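Local coordinates for hypothetical protein Atu2299 (Agrobacterium tumefaciens, PDB 2HLY), which is of unknown function but belongs to a family related to papain-like (clan CA) cysteine peptidases, at residues I16-L24 / Y37-I45; E93-P104 / A117-S125. All coordinates share one frame; numbering follows the deposited sequence.

Interaction 1 of 2, residues I16-L24 / Y37-I45; sequences IYRVINSLL and YFSTFGAFI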
ATOM      1  N   ILE A  16       2.443  -0.764   9.614  1.00  8.76           N
ATOM      2  CA  ILE A  16       3.142  -0.470   8.351  1.00  9.10           C
ATOM      3  C   ILE A  16       2.433   0.658   7.603  1.00  8.97           C
ATOM      4  O   ILE A  16       3.057   1.636   7.175  1.00  8.81           O
ATOM      5  CB  ILE A  16       3.292  -1.734   7.464  1.00  8.57           C
ATOM      6  CG1 ILE A  16       4.230  -2.734   8.153  1.00  9.60           C
ATOM      7  CG2 ILE A  16       3.818  -1.362   6.069  1.00  9.71           C
ATOM      8  CD1 ILE A  16       4.243  -4.143   7.524  1.00  9.87           C
ATOM      9  N   TYR A  17       1.116   0.539   7.479  1.00  8.76           N
ATOM     10  CA  TYR A  17       0.336   1.607   6.874  1.00  8.97           C
ATOM     11  C   TYR A  17       0.609   2.928   7.600  1.00  9.09           C
ATOM     12  O   TYR A  17       0.884   3.947   6.959  1.00  9.77           O
ATOM     13  CB  TYR A  17      -1.179   1.298   6.850  1.00  9.75           C
ATOM     14  CG  TYR A  17      -1.991   2.560   6.614  1.00 10.09           C
ATOM     15  CD1 TYR A  17      -2.185   3.057   5.316  1.00  8.98           C
ATOM     16  CD2 TYR A  17      -2.499   3.297   7.688  1.00 11.73           C
ATOM     17  CE1 TYR A  17      -2.883   4.242   5.102  1.00 11.59           C
ATOM     18  CE2 TYR A  17      -3.214   4.484   7.481  1.00 12.67           C
ATOM     19  CZ  TYR A  17      -3.392   4.949   6.194  1.00 11.24           C
ATOM     20  OH  TYR A  17      -4.081   6.138   5.967  1.00 14.53           O
ATOM     21  N   ARG A  18       0.541   2.907   8.934  1.00  8.33           N
ATOM     22  CA  ARG A  18       0.709   4.150   9.705  1.00  8.82           C
ATOM     23  C   ARG A  18       2.080   4.790   9.465  1.00  8.90           C
ATOM     24  O   ARG A  18       2.159   6.003   9.253  1.00  9.74           O
ATOM     25  CB  ARG A  18       0.464   3.902  11.188  1.00  9.07           C
ATOM     26  CG  ARG A  18       0.224   5.195  11.965  1.00 10.47           C
ATOM     27  CD  ARG A  18       0.020   4.917  13.454  1.00 12.14           C
ATOM     28  NE  ARG A  18      -1.128   4.044  13.742  1.00 11.88           N
ATOM     29  CZ  ARG A  18      -2.397   4.446  13.825  1.00 14.11           C
ATOM     30  NH1 ARG A  18      -2.716   5.726  13.631  1.00 12.41           N
ATOM     31  NH2 ARG A  18      -3.357   3.561  14.102  1.00 13.16           N
ATOM     32  N   VAL A  19       3.133   3.973   9.458  1.00  8.83           N
ATOM     33  CA  VAL A  19       4.492   4.464   9.225  1.00  9.40           C
ATOM     34  C   VAL A  19       4.599   5.143   7.862  1.00  9.62           C
ATOM     35  O   VAL A  19       5.082   6.269   7.749  1.00  9.66           O
ATOM     36  CB  VAL A  19       5.529   3.336   9.369  1.00  9.56           C
ATOM     37  CG1 VAL A  19       6.891   3.755   8.783  1.00 10.99           C
ATOM     38  CG2 VAL A  19       5.648   2.949  10.839  1.00  9.52           C
ATOM     39  N   ILE A  20       4.143   4.450   6.820  1.00  9.33           N
ATOM     40  CA  ILE A  20       4.285   4.972   5.467  1.00  9.94           C
ATOM     41  C   ILE A  20       3.434   6.230   5.303  1.00 10.38           C
ATOM     42  O   ILE A  20       3.883   7.238   4.729  1.00 11.10           O
ATOM     43  CB  ILE A  20       3.908   3.910   4.411  1.00  9.80           C
ATOM     44  CG1 ILE A  20       4.784   2.666   4.580  1.00  9.97           C
ATOM     45  CG2 ILE A  20       3.988   4.522   2.999  1.00  9.69           C
ATOM     46  CD1 ILE A  20       4.338   1.460   3.758  1.00  9.97           C
ATOM     47  N   ASN A  21       2.207   6.182   5.825  1.00 10.91           N
ATOM     48  CA  ASN A  21       1.317   7.338   5.741  1.00 12.15           C
ATOM     49  C   ASN A  21       1.934   8.557   6.413  1.00 11.87           C
ATOM     50  O   ASN A  21       1.841   9.684   5.915  1.00 12.42           O
ATOM     51  CB  ASN A  21      -0.011   7.033   6.412  1.00 11.93           C
ATOM     52  CG  ASN A  21      -1.050   8.077   6.117  1.00 14.27           C
ATOM     53  OD1 ASN A  21      -1.297   8.405   4.948  1.00 17.23           O
ATOM     54  ND2 ASN A  21      -1.642   8.633   7.169  1.00 16.09           N
ATOM     55  N   SER A  22       2.573   8.324   7.549  1.00 11.76           N
ATOM     56  CA  SER A  22       3.172   9.409   8.325  1.00 12.66           C
ATOM     57  C   SER A  22       4.311  10.087   7.561  1.00 12.64           C
ATOM     58  O   SER A  22       4.476  11.312   7.631  1.00 13.36           O
ATOM     59  CB  SER A  22       3.678   8.874   9.663  1.00 11.91           C
ATOM     60  OG  SER A  22       2.610   8.311  10.415  1.00 13.32           O
ATOM     61  N   LEU A  23       5.075   9.290   6.822  1.00 12.56           N
ATOM     62  CA  LEU A  23       6.190   9.803   6.026  1.00 13.90           C
ATOM     63  C   LEU A  23       5.722  10.513   4.745  1.00 15.15           C
ATOM     64  O   LEU A  23       6.397  11.432   4.243  1.00 16.13           O
ATOM     65  CB  LEU A  23       7.143   8.652   5.678  1.00 13.23           C
ATOM     66  CG  LEU A  23       7.964   8.125   6.855  1.00 13.17           C
ATOM     67  CD1 LEU A  23       8.621   6.793   6.531  1.00 12.56           C
ATOM     68  CD2 LEU A  23       9.027   9.168   7.244  1.00 14.58           C
ATOM     69  N   LEU A  24       4.578  10.107   4.234  1.00 17.46           N
ATOM     70  CA  LEU A  24       4.061  10.626   2.982  1.00 18.76           C
ATOM     71  C   LEU A  24       3.222  11.846   3.102  1.00 20.40           C
ATOM     72  O   LEU A  24       3.036  12.537   2.172  1.00 19.55           O
ATOM     73  CB  LEU A  24       3.154   9.629   2.378  1.00 19.41           C
ATOM     74  CG  LEU A  24       3.861   8.595   1.598  1.00 21.06           C
ATOM     75  CD1 LEU A  24       4.852   9.237   0.665  1.00 25.30           C
ATOM     76  CD2 LEU A  24       4.512   7.667   2.470  1.00 23.97           C
ATOM     77  N   TYR A  37       4.346   4.467  -3.279  1.00 10.29           N
ATOM     78  CA  TYR A  37       5.052   4.489  -1.998  1.00 10.66           C
ATOM     79  C   TYR A  37       4.577   3.386  -1.070  1.00  9.54           C
ATOM     80  O   TYR A  37       5.389   2.722  -0.430  1.00 10.02           O
ATOM     81  CB  TYR A  37       4.878   5.838  -1.299  1.00 11.83           C
ATOM     82  CG  TYR A  37       5.740   6.938  -1.868  1.00 13.67           C
ATOM     83  CD1 TYR A  37       7.061   7.090  -1.452  1.00 15.81           C
ATOM     84  CD2 TYR A  37       5.236   7.831  -2.808  1.00 14.99           C
ATOM     85  CE1 TYR A  37       7.859   8.115  -1.953  1.00 17.83           C
ATOM     86  CE2 TYR A  37       6.031   8.852  -3.323  1.00 16.33           C
ATOM     87  CZ  TYR A  37       7.339   8.983  -2.888  1.00 16.82           C
ATOM     88  OH  TYR A  37       8.150  10.000  -3.384  1.00 19.85           O
ATOM     89  N   PHE A  38       3.265   3.209  -0.949  1.00  9.07           N
ATOM     90  CA  PHE A  38       2.762   2.146  -0.088  1.00  9.23           C
ATOM     91  C   PHE A  38       3.289   0.799  -0.518  1.00  9.21           C
ATOM     92  O   PHE A  38       3.678  -0.005   0.311  1.00 10.47           O
ATOM     93  CB  PHE A  38       1.221   2.137  -0.039  1.00  9.15           C
ATOM     94  CG  PHE A  38       0.652   3.185   0.883  1.00  9.59           C
ATOM     95  CD1 PHE A  38       0.794   3.060   2.261  1.00  9.97           C
ATOM     96  CD2 PHE A  38      -0.016   4.291   0.375  1.00 10.55           C
ATOM     97  CE1 PHE A  38       0.287   4.035   3.126  1.00 11.29           C
ATOM     98  CE2 PHE A  38      -0.534   5.273   1.229  1.00 11.05           C
ATOM     99  CZ  PHE A  38      -0.376   5.141   2.605  1.00 10.12           C
ATOM    100  N   SER A  39       3.366   0.567  -1.822  0.50  9.16           N
ATOM    101  CA  SER A  39       3.762  -0.757  -2.309  0.50  8.87           C
ATOM    102  C   SER A  39       5.255  -1.015  -2.248  0.50  9.10           C
ATOM    103  O   SER A  39       5.691  -2.110  -1.869  0.50  9.60           O
ATOM    104  CB  SER A  39       3.233  -0.974  -3.713  0.50  8.97           C
ATOM    105  OG  SER A  39       1.822  -0.971  -3.669  0.50  7.21           O
ATOM    106  N   THR A  40       6.050  -0.019  -2.621  1.00  9.30           N
ATOM    107  CA  THR A  40       7.520  -0.189  -2.525  1.00  9.94           C
ATOM    108  C   THR A  40       8.031  -0.150  -1.082  1.00  9.90           C
ATOM    109  O   THR A  40       8.868  -0.988  -0.696  1.00 10.62           O
ATOM    110  CB  THR A  40       8.290   0.798  -3.392  1.00  9.77           C
ATOM    111  OG1 THR A  40       7.969   2.126  -2.993  1.00 10.20           O
ATOM    112  CG2 THR A  40       7.947   0.604  -4.877  1.00 11.61           C
ATOM    113  N   PHE A  41       7.539   0.804  -0.275  1.00  9.16           N
ATOM    114  CA  PHE A  41       7.964   0.847   1.134  1.00  9.49           C
ATOM    115  C   PHE A  41       7.451  -0.383   1.904  1.00  9.11           C
ATOM    116  O   PHE A  41       8.166  -0.942   2.761  1.00  9.56           O
ATOM    117  CB  PHE A  41       7.487   2.129   1.827  1.00  9.71           C
ATOM    118  CG  PHE A  41       8.247   3.377   1.433  1.00  9.59           C
ATOM    119  CD1 PHE A  41       8.820   3.527   0.170  1.00 11.44           C
ATOM    120  CD2 PHE A  41       8.375   4.415   2.348  1.00 12.33           C
ATOM    121  CE1 PHE A  41       9.512   4.704  -0.172  1.00 11.22           C
ATOM    122  CE2 PHE A  41       9.056   5.575   2.013  1.00 13.35           C
ATOM    123  CZ  PHE A  41       9.611   5.721   0.740  1.00 11.14           C
ATOM    124  N   GLY A  42       6.207  -0.792   1.627  1.00  9.29           N
ATOM    125  CA  GLY A  42       5.660  -2.019   2.228  1.00  9.31           C
ATOM    126  C   GLY A  42       6.494  -3.244   1.884  1.00  9.17           C
ATOM    127  O   GLY A  42       6.871  -4.028   2.765  1.00 10.39           O
ATOM    128  N   ALA A  43       6.803  -3.400   0.601  1.00  8.50           N
ATOM    129  CA  ALA A  43       7.651  -4.499   0.147  1.00  9.20           C
ATOM    130  C   ALA A  43       9.013  -4.477   0.842  1.00  9.30           C
ATOM    131  O   ALA A  43       9.515  -5.520   1.270  1.00 10.16           O
ATOM    132  CB  ALA A  43       7.812  -4.448  -1.357  1.00  9.40           C
ATOM    133  N   PHE A  44       9.589  -3.286   0.984  1.00  9.40           N
ATOM    134  CA  PHE A  44      10.902  -3.163   1.628  1.00  9.74           C
ATOM    135  C   PHE A  44      10.828  -3.607   3.086  1.00  9.95           C
ATOM    136  O   PHE A  44      11.683  -4.358   3.575  1.00  9.80           O
ATOM    137  CB  PHE A  44      11.400  -1.727   1.523  1.00  9.55           C
ATOM    138  CG  PHE A  44      12.799  -1.526   2.053  1.00  9.23           C
ATOM    139  CD1 PHE A  44      13.867  -2.292   1.575  1.00 12.94           C
ATOM    140  CD2 PHE A  44      13.047  -0.544   3.012  1.00 10.22           C
ATOM    141  CE1 PHE A  44      15.171  -2.093   2.082  1.00 11.48           C
ATOM    142  CE2 PHE A  44      14.338  -0.347   3.512  1.00 10.83           C
ATOM    143  CZ  PHE A  44      15.387  -1.115   3.048  1.00 10.92           C
ATOM    144  N   ILE A  45       9.793  -3.153   3.782  1.00  9.82           N
ATOM    145  CA  ILE A  45       9.609  -3.537   5.168  1.00  9.89           C
ATOM    146  C   ILE A  45       9.414  -5.060   5.277  1.00 10.25           C
ATOM    147  O   ILE A  45       9.987  -5.717   6.156  1.00 10.88           O
ATOM    148  CB  ILE A  45       8.429  -2.766   5.794  1.00 10.39           C
ATOM    149  CG1 ILE A  45       8.819  -1.293   5.944  1.00 10.82           C
ATOM    150  CG2 ILE A  45       7.996  -3.419   7.122  1.00 11.88           C
ATOM    151  CD1 ILE A  45       7.635  -0.330   6.297  1.00 10.48           C
TER

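Interaction 2 of 2, residues E93-P104 / A117-S125; sequences EADGWAIDFMAP and AKMFQRPLS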
ATOM      1  N   GLU A  93       3.020  -8.297  -3.891  1.00 10.24           N
ATOM      2  CA  GLU A  93       2.860  -9.743  -3.922  1.00 10.75           C
ATOM      3  C   GLU A  93       4.005 -10.322  -3.108  1.00 10.97           C
ATOM      4  O   GLU A  93       5.171 -10.073  -3.407  1.00 11.63           O
ATOM      5  CB  GLU A  93       2.876 -10.236  -5.362  1.00 11.62           C
ATOM      6  CG  GLU A  93       1.690  -9.659  -6.128  1.00 12.35           C
ATOM      7  CD  GLU A  93       1.484 -10.263  -7.494  1.00 16.68           C
ATOM      8  OE1 GLU A  93       2.256 -11.181  -7.874  1.00 16.29           O
ATOM      9  OE2 GLU A  93       0.548  -9.794  -8.180  1.00 16.03           O
ATOM     10  N   ALA A  94       3.672 -11.047  -2.044  1.00 11.66           N
ATOM     11  CA  ALA A  94       4.713 -11.549  -1.146  1.00 12.34           C
ATOM     12  C   ALA A  94       4.347 -12.911  -0.614  1.00 13.84           C
ATOM     13  O   ALA A  94       3.326 -13.052   0.047  1.00 13.05           O
ATOM     14  CB  ALA A  94       4.916 -10.583   0.015  1.00 13.24           C
ATOM     15  N   ASP A  95       5.186 -13.911  -0.893  1.00 15.40           N
ATOM     16  CA  ASP A  95       4.989 -15.249  -0.325  1.00 16.86           C
ATOM     17  C   ASP A  95       3.591 -15.773  -0.673  1.00 16.06           C
ATOM     18  O   ASP A  95       2.971 -16.502   0.124  1.00 17.07           O
ATOM     19  CB  ASP A  95       5.165 -15.183   1.203  1.00 18.25           C
ATOM     20  CG  ASP A  95       5.998 -16.326   1.763  1.00 22.48           C
ATOM     21  OD1 ASP A  95       6.705 -17.000   0.984  1.00 29.01           O
ATOM     22  OD2 ASP A  95       5.952 -16.532   2.996  1.00 26.67           O
ATOM     23  N   GLY A  96       3.101 -15.384  -1.851  1.00 15.06           N
ATOM     24  CA  GLY A  96       1.783 -15.786  -2.343  1.00 14.47           C
ATOM     25  C   GLY A  96       0.650 -14.837  -1.969  1.00 13.56           C
ATOM     26  O   GLY A  96      -0.421 -14.886  -2.589  1.00 15.18           O
ATOM     27  N   TRP A  97       0.890 -13.959  -0.995  1.00 11.62           N
ATOM     28  CA  TRP A  97      -0.128 -13.021  -0.516  1.00 10.14           C
ATOM     29  C   TRP A  97      -0.203 -11.774  -1.381  1.00 10.24           C
ATOM     30  O   TRP A  97       0.833 -11.249  -1.803  1.00 10.23           O
ATOM     31  CB  TRP A  97       0.152 -12.586   0.949  1.00  9.97           C
ATOM     32  CG  TRP A  97      -0.024 -13.705   1.900  1.00  9.94           C
ATOM     33  CD1 TRP A  97       0.922 -14.630   2.273  1.00 12.10           C
ATOM     34  CD2 TRP A  97      -1.243 -14.096   2.535  1.00 10.17           C
ATOM     35  NE1 TRP A  97       0.362 -15.548   3.143  1.00 13.61           N
ATOM     36  CE2 TRP A  97      -0.967 -15.250   3.307  1.00 11.49           C
ATOM     37  CE3 TRP A  97      -2.536 -13.572   2.547  1.00 10.70           C
ATOM     38  CZ2 TRP A  97      -1.953 -15.894   4.073  1.00 10.59           C
ATOM     39  CZ3 TRP A  97      -3.515 -14.221   3.308  1.00 10.27           C
ATOM     40  CH2 TRP A  97      -3.210 -15.363   4.060  1.00 11.32           C
ATOM     41  N   ALA A  98      -1.426 -11.320  -1.631  1.00  9.27           N
ATOM     42  CA  ALA A  98      -1.675  -9.978  -2.182  1.00  9.56           C
ATOM     43  C   ALA A  98      -1.894  -9.064  -0.988  1.00  9.13           C
ATOM     44  O   ALA A  98      -2.794  -9.300  -0.154  1.00  9.81           O
ATOM     45  CB  ALA A  98      -2.921  -9.986  -3.051  1.00 10.00           C
ATOM     46  N   ILE A  99      -1.068  -8.024  -0.895  1.00  8.46           N
ATOM     47  CA  ILE A  99      -1.193  -7.061   0.175  1.00  9.69           C
ATOM     48  C   ILE A  99      -1.261  -5.661  -0.424  1.00  9.14           C
ATOM     49  O   ILE A  99      -0.415  -5.285  -1.241  1.00  9.62           O
ATOM     50  CB  ILE A  99      -0.018  -7.161   1.174  1.00 10.18           C
ATOM     51  CG1 ILE A  99       0.133  -8.619   1.642  1.00 10.59           C
ATOM     52  CG2 ILE A  99      -0.299  -6.266   2.377  1.00 10.42           C
ATOM     53  CD1 ILE A  99       1.325  -8.908   2.515  1.00 13.14           C
ATOM     54  N   ASP A 100      -2.280  -4.906  -0.027  1.00  8.61           N
ATOM     55  CA  ASP A 100      -2.376  -3.522  -0.479  1.00  8.99           C
ATOM     56  C   ASP A 100      -2.309  -2.647   0.761  1.00  8.55           C
ATOM     57  O   ASP A 100      -3.313  -2.449   1.454  1.00  8.72           O
ATOM     58  CB  ASP A 100      -3.668  -3.287  -1.275  1.00  9.86           C
ATOM     59  CG  ASP A 100      -3.661  -1.967  -2.004  1.00 10.96           C
ATOM     60  OD1 ASP A 100      -2.980  -1.027  -1.525  1.00  9.54           O
ATOM     61  OD2 ASP A 100      -4.318  -1.878  -3.073  1.00 10.55           O
ATOM     62  N   PHE A 101      -1.117  -2.138   1.053  1.00  8.82           N
ATOM     63  CA  PHE A 101      -0.945  -1.317   2.258  1.00  8.26           C
ATOM     64  C   PHE A 101      -1.660   0.031   2.179  1.00  8.21           C
ATOM     65  O   PHE A 101      -1.763   0.708   3.198  1.00  8.82           O
ATOM     66  CB  PHE A 101       0.540  -1.090   2.559  1.00  9.18           C
ATOM     67  CG  PHE A 101       1.248  -2.323   2.998  1.00  9.60           C
ATOM     68  CD1 PHE A 101       1.052  -2.814   4.279  1.00  9.06           C
ATOM     69  CD2 PHE A 101       2.144  -2.974   2.148  1.00 10.26           C
ATOM     70  CE1 PHE A 101       1.721  -3.978   4.699  1.00 10.13           C
ATOM     71  CE2 PHE A 101       2.816  -4.132   2.572  1.00  9.97           C
ATOM     72  CZ  PHE A 101       2.616  -4.614   3.853  1.00  9.56           C
ATOM     73  N   MET A 102      -2.127   0.420   0.986  1.00  7.59           N
ATOM     74  CA  MET A 102      -2.850   1.675   0.834  1.00  8.91           C
ATOM     75  C   MET A 102      -4.310   1.544   1.263  1.00  8.08           C
ATOM     76  O   MET A 102      -5.001   2.547   1.383  1.00  8.48           O
ATOM     77  CB  MET A 102      -2.800   2.168  -0.624  1.00  9.47           C
ATOM     78  CG  MET A 102      -3.292   3.596  -0.787  1.00 10.87           C
ATOM     79  SD  MET A 102      -3.052   4.088  -2.492  1.00 11.99           S
ATOM     80  CE  MET A 102      -4.125   5.545  -2.572  1.00 14.64           C
ATOM     81  N   ALA A 103      -4.791   0.310   1.459  1.00  8.03           N
ATOM     82  CA  ALA A 103      -6.231   0.111   1.618  1.00  7.99           C
ATOM     83  C   ALA A 103      -6.892   1.009   2.682  1.00  8.85           C
ATOM     84  O   ALA A 103      -8.017   1.495   2.461  1.00  9.47           O
ATOM     85  CB  ALA A 103      -6.576  -1.382   1.838  1.00  8.05           C
ATOM     86  N   PRO A 104      -6.232   1.222   3.847  1.00  9.55           N
ATOM     87  CA  PRO A 104      -6.873   2.123   4.842  1.00 11.16           C
ATOM     88  C   PRO A 104      -7.123   3.556   4.334  1.00 12.71           C
ATOM     89  O   PRO A 104      -7.937   4.282   4.931  1.00 14.67           O
ATOM     90  CB  PRO A 104      -5.887   2.100   6.029  1.00 11.13           C
ATOM     91  CG  PRO A 104      -5.164   0.760   5.879  1.00 10.80           C
ATOM     92  CD  PRO A 104      -4.983   0.636   4.375  1.00  9.75           C
ATOM     93  N   ALA A 117     -12.140   2.144   6.134  1.00 13.12           N
ATOM     94  CA  ALA A 117     -10.705   1.853   6.185  1.00 12.56           C
ATOM     95  C   ALA A 117     -10.499   0.481   6.823  1.00 12.15           C
ATOM     96  O   ALA A 117     -10.771   0.301   8.017  1.00 12.48           O
ATOM     97  CB  ALA A 117      -9.983   2.933   6.983  1.00 12.86           C
ATOM     98  N   LYS A 118     -10.038  -0.493   6.035  1.00 10.76           N
ATOM     99  CA  LYS A 118      -9.770  -1.836   6.546  1.00 10.35           C
ATOM    100  C   LYS A 118      -8.497  -2.416   5.921  1.00 10.30           C
ATOM    101  O   LYS A 118      -8.015  -1.921   4.905  1.00 10.55           O
ATOM    102  CB  LYS A 118     -10.941  -2.803   6.281  1.00 10.53           C
ATOM    103  CG  LYS A 118     -12.304  -2.378   6.820  1.00 10.70           C
ATOM    104  CD  LYS A 118     -13.325  -3.483   6.584  1.00 12.23           C
ATOM    105  CE  LYS A 118     -14.731  -3.041   6.937  1.00 16.30           C
ATOM    106  NZ  LYS A 118     -15.677  -4.191   6.888  1.00 22.02           N
ATOM    107  N   MET A 119      -7.964  -3.471   6.533  1.00  9.37           N
ATOM    108  CA  MET A 119      -6.816  -4.164   5.961  1.00  9.31           C
ATOM    109  C   MET A 119      -7.173  -4.901   4.667  1.00  8.95           C
ATOM    110  O   MET A 119      -8.212  -5.552   4.608  1.00  9.94           O
ATOM    111  CB  MET A 119      -6.284  -5.187   6.962  1.00  9.34           C
ATOM    112  CG  MET A 119      -5.224  -6.096   6.372  1.00 10.08           C
ATOM    113  SD  MET A 119      -4.392  -7.190   7.519  1.00 10.50           S
ATOM    114  CE  MET A 119      -5.659  -8.415   7.812  1.00 12.09           C
ATOM    115  N   PHE A 120      -6.280  -4.837   3.668  1.00  8.33           N
ATOM    116  CA  PHE A 120      -6.351  -5.774   2.538  1.00  8.06           C
ATOM    117  C   PHE A 120      -5.109  -6.672   2.486  1.00  7.90           C
ATOM    118  O   PHE A 120      -4.014  -6.230   2.158  1.00  8.16           O
ATOM    119  CB  PHE A 120      -6.539  -5.092   1.172  1.00  8.49           C
ATOM    120  CG  PHE A 120      -6.806  -6.089   0.095  1.00  8.19           C
ATOM    121  CD1 PHE A 120      -8.113  -6.521  -0.153  1.00 10.74           C
ATOM    122  CD2 PHE A 120      -5.744  -6.683  -0.598  1.00  8.68           C
ATOM    123  CE1 PHE A 120      -8.371  -7.510  -1.119  1.00 12.25           C
ATOM    124  CE2 PHE A 120      -5.988  -7.692  -1.542  1.00  9.41           C
ATOM    125  CZ  PHE A 120      -7.309  -8.086  -1.807  1.00 11.71           C
ATOM    126  N   GLN A 121      -5.317  -7.944   2.817  1.00  8.06           N
ATOM    127  CA  GLN A 121      -4.255  -8.956   2.772  1.00  8.31           C
ATOM    128  C   GLN A 121      -4.980 -10.284   2.501  1.00  8.99           C
ATOM    129  O   GLN A 121      -5.699 -10.796   3.372  1.00  9.74           O
ATOM    130  CB  GLN A 121      -3.512  -9.008   4.113  1.00  9.01           C
ATOM    131  CG  GLN A 121      -2.418 -10.098   4.121  1.00  8.83           C
ATOM    132  CD  GLN A 121      -1.692 -10.290   5.441  1.00  7.94           C
ATOM    133  OE1 GLN A 121      -0.783 -11.116   5.509  1.00  9.38           O
ATOM    134  NE2 GLN A 121      -2.075  -9.536   6.481  1.00  9.60           N
ATOM    135  N   ARG A 122      -4.809 -10.806   1.285  1.00  8.44           N
ATOM    136  CA  ARG A 122      -5.547 -12.009   0.857  1.00  9.61           C
ATOM    137  C   ARG A 122      -4.649 -12.877  -0.030  1.00  9.42           C
ATOM    138  O   ARG A 122      -3.750 -12.355  -0.692  1.00  9.31           O
ATOM    139  CB  ARG A 122      -6.817 -11.628   0.083  1.00  9.76           C
ATOM    140  CG  ARG A 122      -7.824 -10.739   0.838  1.00 10.97           C
ATOM    141  CD  ARG A 122      -9.223 -10.779   0.191  1.00 11.28           C
ATOM    142  NE  ARG A 122      -9.748 -12.140   0.255  1.00 12.32           N
ATOM    143  CZ  ARG A 122     -10.409 -12.768  -0.725  1.00 12.83           C
ATOM    144  NH1 ARG A 122     -10.684 -12.162  -1.887  1.00 13.72           N
ATOM    145  NH2 ARG A 122     -10.786 -14.027  -0.553  1.00 14.46           N
ATOM    146  N   PRO A 123      -4.903 -14.199  -0.079  1.00 10.10           N
ATOM    147  CA  PRO A 123      -4.065 -15.032  -0.944  1.00 10.02           C
ATOM    148  C   PRO A 123      -4.244 -14.653  -2.418  1.00 10.09           C
ATOM    149  O   PRO A 123      -5.364 -14.431  -2.865  1.00 10.19           O
ATOM    150  CB  PRO A 123      -4.590 -16.463  -0.697  1.00 10.41           C
ATOM    151  CG  PRO A 123      -5.311 -16.390   0.636  1.00 11.49           C
ATOM    152  CD  PRO A 123      -5.914 -14.992   0.646  1.00 10.58           C
ATOM    153  N   LEU A 124      -3.147 -14.585  -3.163  1.00 10.19           N
ATOM    154  CA  LEU A 124      -3.264 -14.334  -4.606  1.00 10.48           C
ATOM    155  C   LEU A 124      -4.108 -15.411  -5.284  1.00 10.66           C
ATOM    156  O   LEU A 124      -4.817 -15.145  -6.272  1.00 11.38           O
ATOM    157  CB  LEU A 124      -1.878 -14.272  -5.255  1.00 10.82           C
ATOM    158  CG  LEU A 124      -1.162 -12.931  -5.166  1.00 13.53           C
ATOM    159  CD1 LEU A 124       0.311 -13.127  -5.491  1.00 17.45           C
ATOM    160  CD2 LEU A 124      -1.795 -11.942  -6.125  1.00 16.05           C
ATOM    161  N   SER A 125      -4.038 -16.628  -4.738  1.00 10.93           N
ATOM    162  CA  SER A 125      -4.813 -17.762  -5.248  1.00 10.85           C
ATOM    163  C   SER A 125      -6.333 -17.537  -5.166  1.00 11.03           C
ATOM    164  O   SER A 125      -7.105 -18.239  -5.808  1.00 11.72           O
ATOM    165  CB  SER A 125      -4.422 -19.029  -4.486  1.00 10.94           C
ATOM    166  OG  SER A 125      -4.598 -18.848  -3.092  1.00 13.03           O
TER
HETATM  167  O   HOH W   1     -10.266   0.101   3.086  1.00 10.47           O

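Interaction 1 of 2, residues I16-L24 / Y37-I45
The carbonyl O of Arg18 is gripped twice by Ser22: by OG at 2.6 Å and by the backbone N, which arrive from opposite faces of the carbonyl plane. Ser22 OG also bonds to Thr199 N, tying this flank of the helix to the C-terminal part of the chain. Across the contact there are no hydrogen bonds, and apolar groups do the work. Ile20 is central: with chi1 -58° placing CG1 beside the backbone N, CG2 is swung opposite that N and onto the Phe38 ring, 3.6 Å from Phe38 CD1, while Ile20 CD1 reaches past Phe41 CB to within 3.6 Å of Gly42 N. The Tyr17 and Phe38 rings are nearly parallel, 7° apart, but strongly offset; Tyr17 CD1 and Phe38 CE1 meet at 3.4 Å. At one end, as modelled, Leu24 CD1 sits over a face of the Tyr37 ring in a CH-pi contact, though the placement of this leucine is less certain. At the other, Ile16 CD1 packs on Ile45 CG2, the two side chains running antiparallel. Ile20 thus inserts as a knob into the hole of Phe38, Phe41, Gly42 and, more distantly, Ile45, a knobs-into-holes contact between two helices crossing at 128° in the buried helical part of the fold.

Interaction 2 of 2, residues E93-P104 / A117-S125
The edge strand of a four-stranded antiparallel sheet, 120-123, pairs here with its neighbour 97-100, which a type I' turn from Ala94 to Trp97 joins to strand 89-94. Ala98 and Arg122 make a hydrogen-bonded pair, Ala98 N donating to Arg122 O (2.7 Å) and Arg122 N returning to Ala98 O (2.9 Å, N-H...O 165°). Leu124 N extends the pairing to Gly96 O at 2.8 Å, and Asp100 N reaches Phe120 O at 3.1 Å. Trp97 lies alongside Pro123, with CZ3 3.7 Å from Pro123 CD. Gln121, its CG opposite the backbone N (chi1 178°) and its chain extended, runs beside Ile99 and brings OE1 over the indole face near the rim, while NE2 donates to Ile8 O. On the sheet face of Ala98 and Asp100, the Phe120 ring turns its edge to Asp100 N, and Arg122 CG lies over one face, toward the rim. Leu124 runs across the Glu93 side chain, CD1 lying 3.6 Å from Glu93 OE1, which Lys57 holds in a salt bridge while OE2 takes a hydrogen bond from Trp91 NE1. Asp100 OD2 bonds to His89 NE2, resembling the His-Asn/Asp pair of clan CA peptidases, although no activity is established and a catalytic role is only inferred. Asp100 OD1 accepts from Met102 N, an Asx turn. Beyond the paired strands contact continues: Ala103 CB rests on Lys118 O and Phe120 CB, and a water donates to Ala103 O (2.7 Å) and accepts from Lys118 N (3.0 Å).

Both helices of interaction 1 precede both strands of interaction 2 in sequence, and the centres of the two contacts lie 13 Å apart. Helices 10-24 and 31-50 form the first, edge strand 120-123 and its inner neighbour 97-100 the second. The turn after strand 97-100 brings them together: Phe101 O packs against Tyr17 and Phe38, the Phe101 ring reaches Gly42, and Met102 rests on Phe38. Tyr13, one turn before segment 16-24, hydrogen-bonds to both segments of interaction 2 through Asp100 O and Phe120 N. The helix pair and the sheet therefore share one core, consistent with the helix-and-sheet build of clan CA peptidases.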